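Local atomic coordinates of cell division control protein 45 cdc45 putative (Entamoeba histolytica, PDB entry 6CC2), a protein that probably acts in eukaryotic DNA replication as the Cdc45 component of the CMG replicative helicase, perhaps regulated by a conformational switch. Residues S363-D368 / Q372-Q377. Numbering follows the deposited sequence.
With EDO (1,2-ethanediol), chain F.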
ATOM      1  N   SER A 363      -1.666  -3.240  -7.303  1.00 17.42           N
ATOM      2  CA  SER A 363      -1.654  -2.709  -8.655  1.00 18.10           C
ATOM      3  C   SER A 363      -3.061  -2.492  -9.188  1.00 18.41           C
ATOM      4  O   SER A 363      -3.342  -1.467  -9.818  1.00 19.29           O
ATOM      5  CB  SER A 363      -0.864  -3.653  -9.570  1.00 22.06           C
ATOM      6  OG  SER A 363      -0.848  -3.174 -10.912  1.00 28.37           O
ATOM      7  N   ILE A 364      -3.968  -3.440  -8.942  1.00 17.61           N
ATOM      8  CA  ILE A 364      -5.345  -3.271  -9.431  1.00 20.80           C
ATOM      9  C   ILE A 364      -5.968  -1.989  -8.875  1.00 20.54           C
ATOM     10  O   ILE A 364      -6.684  -1.270  -9.587  1.00 22.70           O
ATOM     11  CB  ILE A 364      -6.195  -4.505  -9.074  1.00 23.11           C
ATOM     12  CG1 ILE A 364      -5.775  -5.716  -9.876  1.00 24.07           C
ATOM     13  CG2 ILE A 364      -7.692  -4.212  -9.280  1.00 25.32           C
ATOM     14  CD1 ILE A 364      -5.837  -5.543 -11.362  1.00 31.79           C
ATOM     15  N   ILE A 365      -5.727  -1.674  -7.599  1.00 18.73           N
ATOM     16  CA  ILE A 365      -6.356  -0.503  -6.994  1.00 21.68           C
ATOM     17  C   ILE A 365      -5.571   0.785  -7.248  1.00 23.64           C
ATOM     18  O   ILE A 365      -5.938   1.848  -6.732  1.00 23.75           O
ATOM     19  CB  ILE A 365      -6.564  -0.690  -5.473  1.00 19.94           C
ATOM     20  CG1 ILE A 365      -5.240  -0.751  -4.730  1.00 21.37           C
ATOM     21  CG2 ILE A 365      -7.398  -1.941  -5.209  1.00 19.35           C
ATOM     22  CD1 ILE A 365      -5.412  -0.666  -3.223  1.00 23.04           C
ATOM     23  N   THR A 366      -4.491   0.721  -8.019  1.00 20.17           N
ATOM     24  CA  THR A 366      -3.795   1.929  -8.438  1.00 20.67           C
ATOM     25  C   THR A 366      -4.490   2.496  -9.665  1.00 20.52           C
ATOM     26  O   THR A 366      -4.609   1.810 -10.676  1.00 20.61           O
ATOM     27  CB  THR A 366      -2.336   1.603  -8.747  1.00 21.99           C
ATOM     28  OG1 THR A 366      -1.704   1.066  -7.570  1.00 20.03           O
ATOM     29  CG2 THR A 366      -1.585   2.868  -9.200  1.00 23.43           C
ATOM     30  N   ASN A 367      -4.906   3.759  -9.597  1.00 18.71           N
ATOM     31  CA  ASN A 367      -5.522   4.412 -10.756  1.00 20.74           C
ATOM     32  C   ASN A 367      -4.499   4.538 -11.876  1.00 22.55           C
ATOM     33  O   ASN A 367      -3.459   5.162 -11.693  1.00 21.05           O
ATOM     34  CB  ASN A 367      -6.059   5.790 -10.397  1.00 21.44           C
ATOM     35  CG  ASN A 367      -7.180   5.742  -9.388  1.00 22.53           C
ATOM     36  OD1 ASN A 367      -7.968   4.786  -9.321  1.00 21.14           O
ATOM     37  ND2 ASN A 367      -7.283   6.805  -8.609  1.00 24.03           N
ATOM     38  N   ASP A 368      -4.817   3.980 -13.046  1.00 21.54           N
ATOM     39  CA  ASP A 368      -3.860   3.943 -14.151  1.00 22.80           C
ATOM     40  C   ASP A 368      -4.515   4.198 -15.503  1.00 27.14           C
ATOM     41  O   ASP A 368      -3.861   4.022 -16.540  1.00 31.52           O
ATOM     42  CB  ASP A 368      -3.129   2.604 -14.158  1.00 26.12           C
ATOM     43  CG  ASP A 368      -1.889   2.612 -15.028  1.00 33.25           C
ATOM     44  OD1 ASP A 368      -1.058   3.555 -14.903  1.00 29.15           O
ATOM     45  OD2 ASP A 368      -1.744   1.666 -15.837  1.00 34.21           O
ATOM     46  N   GLN A 372     -10.442   5.437 -14.143  1.00 22.38           N
ATOM     47  CA  GLN A 372     -10.276   4.682 -12.917  1.00 21.87           C
ATOM     48  C   GLN A 372     -10.309   5.623 -11.721  1.00 25.06           C
ATOM     49  O   GLN A 372      -9.763   6.727 -11.762  1.00 28.51           O
ATOM     50  CB  GLN A 372      -8.971   3.887 -12.947  1.00 23.88           C
ATOM     51  CG  GLN A 372      -9.037   2.709 -13.917  1.00 24.63           C
ATOM     52  CD  GLN A 372      -7.777   1.879 -13.985  1.00 24.46           C
ATOM     53  OE1 GLN A 372      -6.816   2.081 -13.239  1.00 24.30           O
ATOM     54  NE2 GLN A 372      -7.769   0.924 -14.915  1.00 26.67           N
ATOM     55  N   ASN A 373     -10.977   5.184 -10.663  1.00 21.63           N
ATOM     56  CA  ASN A 373     -11.041   5.935  -9.421  1.00 22.69           C
ATOM     57  C   ASN A 373     -11.194   4.931  -8.286  1.00 21.29           C
ATOM     58  O   ASN A 373     -11.555   3.773  -8.511  1.00 22.22           O
ATOM     59  CB  ASN A 373     -12.215   6.915  -9.410  1.00 28.04           C
ATOM     60  CG  ASN A 373     -13.517   6.242  -9.752  1.00 30.56           C
ATOM     61  OD1 ASN A 373     -14.093   5.560  -8.937  1.00 30.73           O
ATOM     62  ND2 ASN A 373     -13.960   6.393 -11.009  1.00 37.08           N
ATOM     63  N   TRP A 374     -10.957   5.397  -7.063  1.00 19.48           N
ATOM     64  CA  TRP A 374     -11.011   4.498  -5.910  1.00 17.88           C
ATOM     65  C   TRP A 374     -12.413   3.923  -5.692  1.00 18.61           C
ATOM     66  O   TRP A 374     -12.549   2.762  -5.295  1.00 19.11           O
ATOM     67  CB  TRP A 374     -10.488   5.235  -4.697  1.00 18.75           C
ATOM     68  CG  TRP A 374     -10.594   4.526  -3.386  1.00 17.67           C
ATOM     69  CD1 TRP A 374     -11.105   5.033  -2.233  1.00 19.44           C
ATOM     70  CD2 TRP A 374     -10.161   3.187  -3.084  1.00 17.29           C
ATOM     71  NE1 TRP A 374     -11.004   4.116  -1.236  1.00 19.21           N
ATOM     72  CE2 TRP A 374     -10.456   2.964  -1.729  1.00 19.28           C
ATOM     73  CE3 TRP A 374      -9.564   2.171  -3.825  1.00 17.34           C
ATOM     74  CZ2 TRP A 374     -10.169   1.745  -1.083  1.00 20.40           C
ATOM     75  CZ3 TRP A 374      -9.271   0.951  -3.182  1.00 18.94           C
ATOM     76  CH2 TRP A 374      -9.567   0.771  -1.819  1.00 20.81           C
ATOM     77  N   GLN A 375     -13.467   4.694  -5.967  1.00 18.59           N
ATOM     78  CA  GLN A 375     -14.816   4.161  -5.781  1.00 20.88           C
ATOM     79  C   GLN A 375     -15.038   2.891  -6.593  1.00 22.56           C
ATOM     80  O   GLN A 375     -15.700   1.955  -6.126  1.00 25.95           O
ATOM     81  CB  GLN A 375     -15.851   5.220  -6.158  1.00 31.76           C
ATOM     82  CG  GLN A 375     -16.008   6.338  -5.149  1.00 50.22           C
ATOM     83  CD  GLN A 375     -17.163   7.275  -5.498  1.00 64.23           C
ATOM     84  OE1 GLN A 375     -16.986   8.488  -5.596  1.00 76.17           O
ATOM     85  NE2 GLN A 375     -18.350   6.710  -5.686  1.00 57.66           N
ATOM     86  N   GLN A 376     -14.503   2.840  -7.810  1.00 23.75           N
ATOM     87  CA  GLN A 376     -14.617   1.641  -8.635  1.00 24.49           C
ATOM     88  C   GLN A 376     -13.511   0.635  -8.339  1.00 22.53           C
ATOM     89  O   GLN A 376     -13.772  -0.573  -8.247  1.00 24.69           O
ATOM     90  CB  GLN A 376     -14.571   2.010 -10.117  1.00 33.81           C
ATOM     91  CG  GLN A 376     -15.663   2.982 -10.542  1.00 56.82           C
ATOM     92  CD  GLN A 376     -15.813   3.079 -12.047  1.00 73.19           C
ATOM     93  OE1 GLN A 376     -16.919   3.260 -12.554  1.00 71.98           O
ATOM     94  NE2 GLN A 376     -14.701   2.957 -12.770  1.00 83.57           N
ATOM     95  N   GLN A 377     -12.280   1.107  -8.168  1.00 19.87           N
ATOM     96  CA  GLN A 377     -11.161   0.180  -8.039  1.00 20.50           C
ATOM     97  C   GLN A 377     -11.216  -0.572  -6.711  1.00 20.12           C
ATOM     98  O   GLN A 377     -10.716  -1.687  -6.618  1.00 19.69           O
ATOM     99  CB  GLN A 377      -9.814   0.905  -8.167  1.00 20.96           C
ATOM    100  CG  GLN A 377      -9.533   1.426  -9.590  1.00 23.73           C
ATOM    101  CD  GLN A 377      -9.769   0.387 -10.654  1.00 27.45           C
ATOM    102  OE1 GLN A 377      -8.976  -0.543 -10.832  1.00 31.27           O
ATOM    103  NE2 GLN A 377     -10.874   0.521 -11.360  1.00 24.70           N
TER
HETATM  104  C1  EDO F 605     -21.095   8.766  -4.749  1.00 70.81           C
HETATM  105  O1  EDO F 605     -22.396   8.232  -5.025  1.00 73.35           O
HETATM  106  C2  EDO F 605     -20.557   9.454  -5.999  1.00 69.91           C
HETATM  107  O2  EDO F 605     -19.340  10.137  -5.688  1.00 66.72           O
HETATM  108  O   HOH W   1      -9.679   7.874  -6.807  1.00 25.71           O
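Gln372 OE1 is gripped by two donors: the backbone N of Asp368 at 2.8 Å and, weakly, Lys399 NZ of helix 393-417. The Asp368 N-H comes from above the amide's carbonyl plane, 42° out of it, rather than along a lone pair. An extended chain beyond CG (chi2 -180°) lets the Gln372 amide reach across to the backbone of Asp368. Lys399 NZ also donates to Thr366 O, which lies 3.4 Å from Gln372 OE1; the positive charge of this lysine probably offsets the closeness of the two acceptors. The Asn367 amide lies against the backbone just before the next helix, with OD1 3.3 Å from Asn373 CA, while ND2 donates to a water that also accepts from Trp374 N at 2.8 Å. Asn373 is the N-cap, its OD1 receiving Gln376 N at 3.0 Å. On the apolar side, Ile365 CB meets the indole edge at Trp374 CZ3 (3.9 Å), and Ile36 of helix 33-48 touches both side chains. One side-chain-to-backbone hydrogen bond, a water bridge and edge-on apolar contact thus together join the end of helix 354-364 to the capped start of helix 374-385, dividing the connection into a polar part shared with Lys399 and an apolar part shared with helix 33-48.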